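Local coordinates for protein (alpha-2u-globulin) (Rattus norvegicus, PDB 2A2U), which probably binds small hydrophobic molecules, among them a compound that induces hyaline droplets, inside a lipocalin beta-barrel, at residues M57-Q62 with V101-G106; E98-V101 with N107-T110; D148-F153 with D169-D174; K152-C157 with I162-I167. All coordinates share one frame; numbering follows the deposited sequence.

Interaction 1. Residues M57-Q62 with V101-G106; sequences MRVFMQ and VEYDGG
M57 carries most of this contact, laying its thioether against Y103 and along the D104 side chain. Its chain bends at chi2 (-54°), which turns the sulfur along the tyrosine: SD stands at the ring edge, 5.1 Å from the Y103 ring centroid and 86° off the normal, a Met-aromatic contact. The methyl goes further, reaching Y103 CD2 at 3.8 Å from CE, and it also lies along D104, with M57 CE 3.7 Å from D104 CB and 3.5 Å from D104 OD2. A flexible, unbranched and polarisable methionine suits this place, since it can follow both an aromatic rim and a short acidic side chain. M57 also packs on F133 and L135 of strand 131-140 and is buried.

The other half is loose. V59 meets the tyrosine only at long range, CG1 to Y103 OH 4.3 Å, and the phenol is held instead by the backbone O of S56. The D104 carboxylate finds its partners outside the two segments, in salt bridges to K128 and K50 that would balance its charge.

In lipocalin terms the loop running into strand 60-67 meets the turn between strands 99-102 and 106-114, within the antiparallel beta-barrel that defines the family.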
loop_
_atom_site.group_PDB
_atom_site.type_symbol
_atom_site.label_atom_id
_atom_site.label_comp_id
_atom_site.label_asym_id
_atom_site.label_seq_id
_atom_site.Cartn_x
_atom_site.Cartn_y
_atom_site.Cartn_z
ATOM N N MET A 57 -4.529 -17.408 -8.969
ATOM C CA MET A 57 -5.723 -16.833 -9.571
ATOM C C MET A 57 -7.024 -17.576 -9.245
ATOM O O MET A 57 -8.118 -17.096 -9.569
ATOM C CB MET A 57 -5.537 -16.674 -11.080
ATOM C CG MET A 57 -4.388 -15.753 -11.481
ATOM S SD MET A 57 -4.469 -14.108 -10.744
ATOM C CE MET A 57 -2.677 -13.685 -10.745
ATOM N N ARG A 58 -6.916 -18.746 -8.616
ATOM C CA ARG A 58 -8.113 -19.495 -8.224
ATOM C C ARG A 58 -8.654 -18.845 -6.950
ATOM O O ARG A 58 -8.454 -19.348 -5.845
ATOM C CB ARG A 58 -7.796 -20.973 -7.958
ATOM C CG ARG A 58 -9.020 -21.771 -7.497
ATOM C CD ARG A 58 -8.684 -23.195 -7.098
ATOM N NE ARG A 58 -8.883 -24.142 -8.190
ATOM C CZ ARG A 58 -9.800 -25.106 -8.187
ATOM N NH1 ARG A 58 -10.611 -25.258 -7.143
ATOM N NH2 ARG A 58 -9.912 -25.917 -9.232
ATOM N N VAL A 59 -9.293 -17.694 -7.112
ATOM C CA VAL A 59 -9.835 -16.956 -5.980
ATOM C C VAL A 59 -11.341 -17.123 -5.854
ATOM O O VAL A 59 -12.060 -17.198 -6.851
ATOM C CB VAL A 59 -9.480 -15.437 -6.044
ATOM C CG1 VAL A 59 -7.992 -15.258 -6.293
ATOM C CG2 VAL A 59 -10.309 -14.725 -7.104
ATOM N N PHE A 60 -11.803 -17.175 -4.610
ATOM C CA PHE A 60 -13.208 -17.336 -4.307
ATOM C C PHE A 60 -13.759 -16.005 -3.812
ATOM O O PHE A 60 -13.675 -15.668 -2.635
ATOM C CB PHE A 60 -13.366 -18.431 -3.257
ATOM C CG PHE A 60 -12.665 -19.710 -3.614
ATOM C CD1 PHE A 60 -12.863 -20.300 -4.858
ATOM C CD2 PHE A 60 -11.802 -20.324 -2.715
ATOM C CE1 PHE A 60 -12.217 -21.482 -5.205
ATOM C CE2 PHE A 60 -11.149 -21.513 -3.058
ATOM C CZ PHE A 60 -11.362 -22.087 -4.309
ATOM N N MET A 61 -14.321 -15.246 -4.738
ATOM C CA MET A 61 -14.872 -13.932 -4.447
ATOM C C MET A 61 -15.941 -13.967 -3.367
ATOM O O MET A 61 -16.594 -14.989 -3.161
ATOM C CB MET A 61 -15.434 -13.333 -5.736
ATOM C CG MET A 61 -15.755 -11.831 -5.686
ATOM S SD MET A 61 -14.347 -10.768 -5.169
ATOM C CE MET A 61 -12.952 -11.632 -6.119
ATOM N N GLN A 62 -16.111 -12.838 -2.686
ATOM C CA GLN A 62 -17.100 -12.710 -1.625
ATOM C C GLN A 62 -17.899 -11.420 -1.697
ATOM O O GLN A 62 -19.122 -11.439 -1.590
ATOM C CB GLN A 62 -16.441 -12.763 -0.257
ATOM C CG GLN A 62 -15.668 -14.008 0.043
ATOM C CD GLN A 62 -15.137 -13.995 1.452
ATOM O OE1 GLN A 62 -15.053 -15.025 2.103
ATOM N NE2 GLN A 62 -14.790 -12.818 1.940
ATOM N N VAL A 101 -4.377 -3.552 -10.517
ATOM C CA VAL A 101 -4.253 -4.137 -9.194
ATOM C C VAL A 101 -2.965 -4.952 -9.178
ATOM O O VAL A 101 -2.638 -5.649 -10.143
ATOM C CB VAL A 101 -5.501 -5.003 -8.811
ATOM C CG1 VAL A 101 -5.653 -6.211 -9.732
ATOM C CG2 VAL A 101 -5.419 -5.437 -7.372
ATOM N N GLU A 102 -2.183 -4.770 -8.121
ATOM C CA GLU A 102 -0.938 -5.494 -7.979
ATOM C C GLU A 102 -1.251 -6.775 -7.229
ATOM O O GLU A 102 -1.689 -6.743 -6.085
ATOM C CB GLU A 102 0.096 -4.653 -7.225
ATOM C CG GLU A 102 1.516 -5.227 -7.242
ATOM C CD GLU A 102 2.178 -5.194 -8.618
ATOM O OE1 GLU A 102 1.705 -4.466 -9.515
ATOM O OE2 GLU A 102 3.194 -5.891 -8.804
ATOM N N TYR A 103 -1.092 -7.902 -7.907
ATOM C CA TYR A 103 -1.352 -9.200 -7.299
ATOM C C TYR A 103 -0.690 -10.274 -8.133
ATOM O O TYR A 103 -1.167 -10.589 -9.218
ATOM C CB TYR A 103 -2.857 -9.480 -7.220
ATOM C CG TYR A 103 -3.160 -10.852 -6.651
ATOM C CD1 TYR A 103 -2.988 -11.114 -5.287
ATOM C CD2 TYR A 103 -3.598 -11.891 -7.468
ATOM C CE1 TYR A 103 -3.245 -12.376 -4.747
ATOM C CE2 TYR A 103 -3.859 -13.167 -6.935
ATOM C CZ TYR A 103 -3.679 -13.394 -5.576
ATOM O OH TYR A 103 -3.933 -14.642 -5.044
ATOM N N ASP A 104 0.406 -10.833 -7.632
ATOM C CA ASP A 104 1.131 -11.869 -8.357
ATOM C C ASP A 104 1.545 -11.275 -9.697
ATOM O O ASP A 104 1.429 -11.922 -10.742
ATOM C CB ASP A 104 0.220 -13.075 -8.566
ATOM C CG ASP A 104 0.968 -14.288 -9.039
ATOM O OD1 ASP A 104 1.936 -14.692 -8.380
ATOM O OD2 ASP A 104 0.582 -14.854 -10.073
ATOM N N GLY A 105 1.967 -10.008 -9.648
ATOM C CA GLY A 105 2.374 -9.275 -10.834
ATOM C C GLY A 105 1.522 -8.032 -11.034
ATOM O O GLY A 105 0.800 -7.613 -10.127
ATOM N N GLY A 106 1.630 -7.426 -12.211
ATOM C CA GLY A 106 0.853 -6.240 -12.510
ATOM C C GLY A 106 -0.348 -6.688 -13.300
ATOM O O GLY A 106 -0.192 -7.330 -14.336
#

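Interaction 2. Residues E98-V101 with N107-T110; sequences EYFV and NTFT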
loop_
_atom_site.group_PDB
_atom_site.type_symbol
_atom_site.label_atom_id
_atom_site.label_comp_id
_atom_site.label_asym_id
_atom_site.label_seq_id
_atom_site.Cartn_x
_atom_site.Cartn_y
_atom_site.Cartn_z
ATOM N N GLU A 98 -10.258 0.419 -17.846
ATOM C CA GLU A 98 -9.155 -0.335 -17.256
ATOM C C GLU A 98 -8.870 -0.030 -15.810
ATOM O O GLU A 98 -8.848 1.119 -15.401
ATOM C CB GLU A 98 -7.890 -0.162 -18.079
ATOM C CG GLU A 98 -7.983 -0.808 -19.439
ATOM C CD GLU A 98 -6.687 -0.786 -20.205
ATOM O OE1 GLU A 98 -5.630 -0.519 -19.599
ATOM O OE2 GLU A 98 -6.727 -1.039 -21.424
ATOM N N TYR A 99 -8.678 -1.095 -15.043
ATOM C CA TYR A 99 -8.371 -1.001 -13.631
ATOM C C TYR A 99 -7.031 -1.686 -13.435
ATOM O O TYR A 99 -6.674 -2.581 -14.203
ATOM C CB TYR A 99 -9.430 -1.731 -12.810
ATOM C CG TYR A 99 -10.730 -0.989 -12.683
ATOM C CD1 TYR A 99 -11.731 -1.115 -13.644
ATOM C CD2 TYR A 99 -10.959 -0.155 -11.600
ATOM C CE1 TYR A 99 -12.925 -0.398 -13.535
ATOM C CE2 TYR A 99 -12.137 0.560 -11.478
ATOM C CZ TYR A 99 -13.121 0.437 -12.439
ATOM O OH TYR A 99 -14.266 1.205 -12.310
ATOM N N PHE A 100 -6.273 -1.247 -12.434
ATOM C CA PHE A 100 -4.988 -1.859 -12.131
ATOM C C PHE A 100 -4.967 -2.378 -10.708
ATOM O O PHE A 100 -5.451 -1.719 -9.798
ATOM C CB PHE A 100 -3.833 -0.865 -12.293
ATOM C CG PHE A 100 -2.486 -1.442 -11.888
ATOM C CD1 PHE A 100 -1.711 -2.150 -12.806
ATOM C CD2 PHE A 100 -2.037 -1.348 -10.570
ATOM C CE1 PHE A 100 -0.523 -2.762 -12.416
ATOM C CE2 PHE A 100 -0.851 -1.957 -10.177
ATOM C CZ PHE A 100 -0.098 -2.664 -11.100
ATOM N N VAL A 101 -4.377 -3.552 -10.517
ATOM C CA VAL A 101 -4.253 -4.137 -9.194
ATOM C C VAL A 101 -2.965 -4.952 -9.178
ATOM O O VAL A 101 -2.638 -5.649 -10.143
ATOM C CB VAL A 101 -5.501 -5.003 -8.811
ATOM C CG1 VAL A 101 -5.653 -6.211 -9.732
ATOM C CG2 VAL A 101 -5.419 -5.437 -7.372
ATOM N N ASN A 107 -1.540 -6.359 -12.815
ATOM C CA ASN A 107 -2.768 -6.770 -13.477
ATOM C C ASN A 107 -3.592 -5.634 -14.038
ATOM O O ASN A 107 -3.801 -4.621 -13.383
ATOM C CB ASN A 107 -3.664 -7.544 -12.510
ATOM C CG ASN A 107 -2.993 -8.759 -11.933
ATOM O OD1 ASN A 107 -2.842 -9.773 -12.609
ATOM N ND2 ASN A 107 -2.622 -8.682 -10.659
ATOM N N THR A 108 -4.106 -5.844 -15.237
ATOM C CA THR A 108 -4.970 -4.881 -15.889
ATOM C C THR A 108 -6.251 -5.636 -16.215
ATOM O O THR A 108 -6.209 -6.692 -16.848
ATOM C CB THR A 108 -4.320 -4.330 -17.162
ATOM O OG1 THR A 108 -3.425 -3.269 -16.809
ATOM C CG2 THR A 108 -5.355 -3.797 -18.121
ATOM N N PHE A 109 -7.380 -5.145 -15.719
ATOM C CA PHE A 109 -8.650 -5.806 -15.993
ATOM C C PHE A 109 -9.770 -4.869 -16.388
ATOM O O PHE A 109 -9.697 -3.669 -16.149
ATOM C CB PHE A 109 -9.086 -6.687 -14.825
ATOM C CG PHE A 109 -9.450 -5.932 -13.589
ATOM C CD1 PHE A 109 -10.739 -5.440 -13.408
ATOM C CD2 PHE A 109 -8.522 -5.760 -12.579
ATOM C CE1 PHE A 109 -11.101 -4.782 -12.238
ATOM C CE2 PHE A 109 -8.866 -5.107 -11.408
ATOM C CZ PHE A 109 -10.168 -4.619 -11.233
ATOM N N THR A 110 -10.783 -5.429 -17.044
ATOM C CA THR A 110 -11.948 -4.672 -17.486
ATOM C C THR A 110 -13.218 -5.456 -17.206
ATOM O O THR A 110 -13.181 -6.665 -16.997
ATOM C CB THR A 110 -11.904 -4.378 -18.991
ATOM O OG1 THR A 110 -11.717 -5.600 -19.714
ATOM C CG2 THR A 110 -10.778 -3.437 -19.318
#
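N107 and V101 form the first rung, a hydrogen-bonded antiparallel pair. V101 O accepts twice: N107 N comes in at 3.0 Å, and N107 ND2 at 3.1 Å from the opposite face of the carbonyl plane. An asparagine fits because its amide can reach back to the partner strand; ND2 also bonds Y103 O, and OD1 accepts from N126, which together fix the rotation of the group. V101 N returns a bond to N107 O.

T108 pairs with F100 without hydrogen bonds, and its CG2 lies 3.6 Å from E98 OE1. Its small side chain shares a face with the F100 ring, which meets F100 of the second subunit.

F109 restores the hydrogen bonding, exchanging N-H and C=O with Y99. With chi1 at 68°, its CG sits between the backbone N and the carbonyl carbon, and the ring leans across the hairpin: Y99 CB rests over one face, 3.6 Å from the F109 ring centroid, while V101 CG1 touches an edge. The two rings are nearly parallel (11°) but slid apart, so they scarcely overlap.

T110 ends the walk with CG2 beside E98 CG. The hairpin lies between strand 83-92, which flanks E98-V101, and strand 119-128, which flanks N107-T110.

Interaction 3. Residues D148-F153 with D169-D174; sequences DIKEKF and DLTKTD
K150 and D169 join the lipocalin helix 147-158 to the end of strand 167-169 by a salt bridge, and the aspartate doubles as the head of an Asx turn. The lysine runs straight out from the helix, with chi2 to chi4 all near 180°, and this full reach brings its ammonium to the carboxylate. The two side chains cross at about a right angle. K150 NZ meets D169 OD2 at 3.2 Å, on the syn side and 24° out of the carboxylate plane, while D169 OD1 stays farther off, 3.8 Å from K150 NZ. A long, flexible cation suits a span of this length across the surface, the nearest CA atoms, those of K150 and D169, being 8.8 Å apart. The same ammonium is bridged to D144, its stronger partner, and is thus shared by two acids.

T171 meets the lysine differently. The two side chains point at each other tip to tip, K150 NZ to T171 OG1 3.6 Å. The threonine hydroxyl donates to D169, with OG1 between the backbone N and the carbonyl carbon (chi1 61°). D169 thus divides its oxygens: OD2 faces the lysine, while OD1 takes the T171 hydroxyl and, from the same face, T171 N at 3.0 Å.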
loop_
_atom_site.group_PDB
_atom_site.type_symbol
_atom_site.label_atom_id
_atom_site.label_comp_id
_atom_site.label_asym_id
_atom_site.label_seq_id
_atom_site.Cartn_x
_atom_site.Cartn_y
_atom_site.Cartn_z
ATOM N N ASP A 148 -27.243 -21.195 -18.946
ATOM C CA ASP A 148 -27.204 -20.303 -20.095
ATOM C C ASP A 148 -26.106 -19.270 -19.904
ATOM O O ASP A 148 -25.364 -18.972 -20.839
ATOM C CB ASP A 148 -28.538 -19.573 -20.250
ATOM C CG ASP A 148 -29.714 -20.513 -20.294
ATOM O OD1 ASP A 148 -29.552 -21.663 -20.753
ATOM O OD2 ASP A 148 -30.807 -20.100 -19.865
ATOM N N ILE A 149 -26.012 -18.722 -18.693
ATOM C CA ILE A 149 -25.002 -17.715 -18.391
ATOM C C ILE A 149 -23.628 -18.342 -18.552
ATOM O O ILE A 149 -22.720 -17.735 -19.119
ATOM C CB ILE A 149 -25.127 -17.176 -16.947
ATOM C CG1 ILE A 149 -26.556 -16.733 -16.657
ATOM C CG2 ILE A 149 -24.201 -15.997 -16.754
ATOM C CD1 ILE A 149 -27.080 -15.715 -17.633
ATOM N N LYS A 150 -23.500 -19.582 -18.103
ATOM C CA LYS A 150 -22.233 -20.277 -18.196
ATOM C C LYS A 150 -21.815 -20.574 -19.633
ATOM O O LYS A 150 -20.624 -20.690 -19.914
ATOM C CB LYS A 150 -22.262 -21.557 -17.372
ATOM C CG LYS A 150 -22.530 -21.323 -15.913
ATOM C CD LYS A 150 -22.319 -22.601 -15.147
ATOM C CE LYS A 150 -22.802 -22.480 -13.722
ATOM N NZ LYS A 150 -22.566 -23.745 -12.974
ATOM N N GLU A 151 -22.782 -20.685 -20.541
ATOM C CA GLU A 151 -22.482 -20.957 -21.946
ATOM C C GLU A 151 -21.955 -19.704 -22.617
ATOM O O GLU A 151 -20.953 -19.751 -23.326
ATOM C CB GLU A 151 -23.728 -21.419 -22.691
ATOM C CG GLU A 151 -23.621 -22.799 -23.308
ATOM C CD GLU A 151 -22.502 -22.933 -24.321
ATOM O OE1 GLU A 151 -22.219 -21.973 -25.070
ATOM O OE2 GLU A 151 -21.921 -24.031 -24.386
ATOM N N LYS A 152 -22.672 -18.598 -22.428
ATOM C CA LYS A 152 -22.296 -17.304 -22.987
ATOM C C LYS A 152 -20.860 -16.991 -22.583
ATOM O O LYS A 152 -20.073 -16.478 -23.377
ATOM C CB LYS A 152 -23.240 -16.216 -22.461
ATOM C CG LYS A 152 -22.696 -14.792 -22.571
ATOM C CD LYS A 152 -23.664 -13.761 -21.999
ATOM C CE LYS A 152 -24.889 -13.609 -22.887
ATOM N NZ LYS A 152 -25.895 -12.610 -22.402
ATOM N N PHE A 153 -20.530 -17.313 -21.337
ATOM C CA PHE A 153 -19.201 -17.079 -20.809
ATOM C C PHE A 153 -18.206 -18.012 -21.478
ATOM O O PHE A 153 -17.122 -17.585 -21.860
ATOM C CB PHE A 153 -19.193 -17.272 -19.288
ATOM C CG PHE A 153 -17.832 -17.129 -18.663
ATOM C CD1 PHE A 153 -17.228 -15.882 -18.544
ATOM C CD2 PHE A 153 -17.143 -18.250 -18.218
ATOM C CE1 PHE A 153 -15.960 -15.759 -17.995
ATOM C CE2 PHE A 153 -15.874 -18.131 -17.669
ATOM C CZ PHE A 153 -15.284 -16.883 -17.561
ATOM N N ASP A 169 -15.205 -24.785 -13.738
ATOM C CA ASP A 169 -16.432 -24.471 -13.007
ATOM C C ASP A 169 -16.169 -24.717 -11.519
ATOM O O ASP A 169 -16.123 -25.865 -11.066
ATOM C CB ASP A 169 -17.581 -25.356 -13.514
ATOM C CG ASP A 169 -18.935 -25.002 -12.892
ATOM O OD1 ASP A 169 -18.985 -24.246 -11.901
ATOM O OD2 ASP A 169 -19.966 -25.488 -13.401
ATOM N N LEU A 170 -16.025 -23.631 -10.762
ATOM C CA LEU A 170 -15.738 -23.717 -9.336
ATOM C C LEU A 170 -16.925 -24.070 -8.455
ATOM O O LEU A 170 -16.736 -24.336 -7.267
ATOM C CB LEU A 170 -15.127 -22.412 -8.829
ATOM C CG LEU A 170 -13.823 -21.899 -9.427
ATOM C CD1 LEU A 170 -13.458 -20.595 -8.755
ATOM C CD2 LEU A 170 -12.721 -22.911 -9.229
ATOM N N THR A 171 -18.135 -24.064 -9.015
ATOM C CA THR A 171 -19.329 -24.379 -8.230
ATOM C C THR A 171 -19.348 -25.803 -7.703
ATOM O O THR A 171 -20.037 -26.099 -6.734
ATOM C CB THR A 171 -20.619 -24.142 -9.015
ATOM O OG1 THR A 171 -20.637 -24.983 -10.173
ATOM C CG2 THR A 171 -20.728 -22.697 -9.425
ATOM N N LYS A 172 -18.601 -26.681 -8.348
ATOM C CA LYS A 172 -18.563 -28.050 -7.923
ATOM C C LYS A 172 -17.540 -28.350 -6.824
ATOM O O LYS A 172 -17.714 -29.300 -6.058
ATOM C CB LYS A 172 -18.370 -28.923 -9.145
ATOM C CG LYS A 172 -19.497 -28.960 -10.124
ATOM C CD LYS A 172 -19.158 -28.519 -11.612
ATOM C CE LYS A 172 -20.085 -29.278 -12.624
ATOM N NZ LYS A 172 -19.469 -29.522 -13.946
ATOM N N THR A 173 -16.581 -27.440 -6.656
ATOM C CA THR A 173 -15.535 -27.558 -5.637
ATOM C C THR A 173 -15.776 -26.726 -4.367
ATOM O O THR A 173 -16.800 -26.049 -4.230
ATOM C CB THR A 173 -14.147 -27.152 -6.202
ATOM O OG1 THR A 173 -14.005 -25.723 -6.184
ATOM C CG2 THR A 173 -13.984 -27.636 -7.641
ATOM N N ASP A 174 -14.830 -26.810 -3.430
ATOM C CA ASP A 174 -14.921 -26.055 -2.187
ATOM C C ASP A 174 -14.428 -24.651 -2.435
ATOM O O ASP A 174 -13.237 -24.430 -2.662
ATOM C CB ASP A 174 -14.073 -26.676 -1.074
ATOM C CG ASP A 174 -13.998 -25.790 0.166
ATOM O OD1 ASP A 174 -15.039 -25.212 0.554
ATOM O OD2 ASP A 174 -12.902 -25.660 0.751
#

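Interaction 4. Residues K152-C157 with I162-I167; sequences KFAKLC and ITRDNI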
loop_
_atom_site.group_PDB
_atom_site.type_symbol
_atom_site.label_atom_id
_atom_site.label_comp_id
_atom_site.label_asym_id
_atom_site.label_seq_id
_atom_site.Cartn_x
_atom_site.Cartn_y
_atom_site.Cartn_z
ATOM N N LYS A 152 -22.672 -18.598 -22.428
ATOM C CA LYS A 152 -22.296 -17.304 -22.987
ATOM C C LYS A 152 -20.860 -16.991 -22.583
ATOM O O LYS A 152 -20.073 -16.478 -23.377
ATOM C CB LYS A 152 -23.240 -16.216 -22.461
ATOM C CG LYS A 152 -22.696 -14.792 -22.571
ATOM C CD LYS A 152 -23.664 -13.761 -21.999
ATOM C CE LYS A 152 -24.889 -13.609 -22.887
ATOM N NZ LYS A 152 -25.895 -12.610 -22.402
ATOM N N PHE A 153 -20.530 -17.313 -21.337
ATOM C CA PHE A 153 -19.201 -17.079 -20.809
ATOM C C PHE A 153 -18.206 -18.012 -21.478
ATOM O O PHE A 153 -17.122 -17.585 -21.860
ATOM C CB PHE A 153 -19.193 -17.272 -19.288
ATOM C CG PHE A 153 -17.832 -17.129 -18.663
ATOM C CD1 PHE A 153 -17.228 -15.882 -18.544
ATOM C CD2 PHE A 153 -17.143 -18.250 -18.218
ATOM C CE1 PHE A 153 -15.960 -15.759 -17.995
ATOM C CE2 PHE A 153 -15.874 -18.131 -17.669
ATOM C CZ PHE A 153 -15.284 -16.883 -17.561
ATOM N N ALA A 154 -18.583 -19.280 -21.625
ATOM C CA ALA A 154 -17.722 -20.276 -22.256
ATOM C C ALA A 154 -17.346 -19.822 -23.659
ATOM O O ALA A 154 -16.232 -20.059 -24.111
ATOM C CB ALA A 154 -18.419 -21.624 -22.309
ATOM N N LYS A 155 -18.278 -19.153 -24.330
ATOM C CA LYS A 155 -18.053 -18.642 -25.675
ATOM C C LYS A 155 -17.060 -17.480 -25.682
ATOM O O LYS A 155 -16.120 -17.468 -26.474
ATOM C CB LYS A 155 -19.375 -18.215 -26.315
ATOM C CG LYS A 155 -20.258 -19.383 -26.712
ATOM C CD LYS A 155 -21.587 -18.907 -27.270
ATOM C CE LYS A 155 -22.440 -20.079 -27.735
ATOM N NZ LYS A 155 -23.826 -19.650 -28.074
ATOM N N LEU A 156 -17.264 -16.502 -24.803
ATOM C CA LEU A 156 -16.364 -15.356 -24.725
ATOM C C LEU A 156 -14.936 -15.818 -24.463
ATOM O O LEU A 156 -13.994 -15.238 -24.982
ATOM C CB LEU A 156 -16.800 -14.404 -23.618
ATOM C CG LEU A 156 -18.132 -13.693 -23.788
ATOM C CD1 LEU A 156 -18.388 -12.795 -22.597
ATOM C CD2 LEU A 156 -18.100 -12.883 -25.049
ATOM N N CYS A 157 -14.776 -16.865 -23.662
ATOM C CA CYS A 157 -13.452 -17.384 -23.373
ATOM C C CYS A 157 -12.807 -17.819 -24.662
ATOM O O CYS A 157 -11.655 -17.499 -24.930
ATOM C CB CYS A 157 -13.531 -18.568 -22.425
ATOM S SG CYS A 157 -13.994 -18.104 -20.774
ATOM N N ILE A 162 -9.013 -18.633 -25.135
ATOM C CA ILE A 162 -8.968 -19.628 -24.065
ATOM C C ILE A 162 -9.824 -20.828 -24.452
ATOM O O ILE A 162 -11.008 -20.686 -24.739
ATOM C CB ILE A 162 -9.406 -19.036 -22.712
ATOM C CG1 ILE A 162 -8.513 -17.839 -22.362
ATOM C CG2 ILE A 162 -9.277 -20.088 -21.619
ATOM C CD1 ILE A 162 -9.146 -16.849 -21.423
ATOM N N THR A 163 -9.193 -21.998 -24.512
ATOM C CA THR A 163 -9.858 -23.240 -24.898
ATOM C C THR A 163 -10.811 -23.764 -23.825
ATOM O O THR A 163 -10.613 -23.512 -22.635
ATOM C CB THR A 163 -8.825 -24.349 -25.235
ATOM O OG1 THR A 163 -8.146 -24.757 -24.045
ATOM C CG2 THR A 163 -7.790 -23.837 -26.215
ATOM N N ARG A 164 -11.820 -24.521 -24.258
ATOM C CA ARG A 164 -12.825 -25.101 -23.366
ATOM C C ARG A 164 -12.213 -26.026 -22.312
ATOM O O ARG A 164 -12.851 -26.320 -21.308
ATOM C CB ARG A 164 -13.882 -25.858 -24.185
ATOM C CG ARG A 164 -15.336 -25.570 -23.799
ATOM C CD ARG A 164 -16.129 -25.085 -25.011
ATOM N NE ARG A 164 -17.506 -24.700 -24.703
ATOM C CZ ARG A 164 -18.302 -24.018 -25.529
ATOM N NH1 ARG A 164 -17.879 -23.625 -26.728
ATOM N NH2 ARG A 164 -19.537 -23.721 -25.165
ATOM N N ASP A 165 -10.981 -26.483 -22.540
ATOM C CA ASP A 165 -10.292 -27.369 -21.599
ATOM C C ASP A 165 -9.719 -26.568 -20.422
ATOM O O ASP A 165 -9.371 -27.137 -19.385
ATOM C CB ASP A 165 -9.163 -28.130 -22.321
ATOM C CG ASP A 165 -8.557 -29.252 -21.477
ATOM O OD1 ASP A 165 -9.010 -29.506 -20.341
ATOM O OD2 ASP A 165 -7.617 -29.911 -21.960
ATOM N N ASN A 166 -9.638 -25.248 -20.572
ATOM C CA ASN A 166 -9.090 -24.405 -19.518
ATOM C C ASN A 166 -10.132 -23.584 -18.779
ATOM O O ASN A 166 -9.800 -22.695 -17.999
ATOM C CB ASN A 166 -7.985 -23.532 -20.090
ATOM C CG ASN A 166 -6.836 -24.354 -20.626
ATOM O OD1 ASN A 166 -6.369 -25.281 -19.969
ATOM N ND2 ASN A 166 -6.402 -24.050 -21.842
ATOM N N ILE A 167 -11.397 -23.899 -19.028
ATOM C CA ILE A 167 -12.512 -23.229 -18.374
ATOM C C ILE A 167 -12.891 -24.114 -17.190
ATOM O O ILE A 167 -13.256 -25.264 -17.376
ATOM C CB ILE A 167 -13.711 -23.090 -19.328
ATOM C CG1 ILE A 167 -13.264 -22.409 -20.623
ATOM C CG2 ILE A 167 -14.778 -22.230 -18.701
ATOM C CD1 ILE A 167 -14.387 -22.162 -21.626
#
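C157 and I162 supply the one hydrogen bond between the helix and the segment that returns from it: I162 N donates to C157 O at 2.9 Å, from above the carbonyl plane (37° out of it). The N-H thus reaches back to the carbonyl five residues earlier, and the same two residues are also in apolar contact, C157 CB to I162 CB at 4.2 Å.

Apolar packing gathers round I167. Its extended CG1-CD1 branch (chi2 -177°) pushes the terminal methyl toward the helix, where CD1 lies 3.8 Å from C157 CB and 4.1 Å from A154 CB. The same methyl also rests against the helix backbone, I167 CD1 to A154 O 3.7 Å. The other branch, CG2, approaches the F153 ring only loosely. A slim alanine and a cysteine let the isoleucine come this close, and the cysteine sulfur in turn lies over one face of the F153 ring. V42 and A44 of strand 36-44 also pack on the isoleucine.

The remaining contact involves a charged group. R164 lays one face of its guanidinium over the A154 methyl, NH2 to A154 CB 3.7 Å, while the group forms salt bridges with E151 and E158.

Arginine can thus cover a methyl with its flat face while its nitrogens pair with acids, so the charged cover on the outside and the oily inner packing together tie the helix to the chain beyond it.

Interaction 2 is the buried one, a regular backbone ladder backed by aromatic rings within the barrel sheet. Interaction 1 shares V101 and strand 99-102 with it but lies where the strands give way to loops; sulfur and ring edge replace the ladder there, and burial is partial. Both border the second subunit. Interactions 3 and 4 start from helix 147-158, share K152 and F153, and are touched by no other chain. The first is a surface salt bridge; the second mixes a backbone bond with apolar packing, and the E151-R164 salt bridge links the two. The C-terminal segment 169-174 also packs on R58 and F60, bringing interaction 3 against interaction 1.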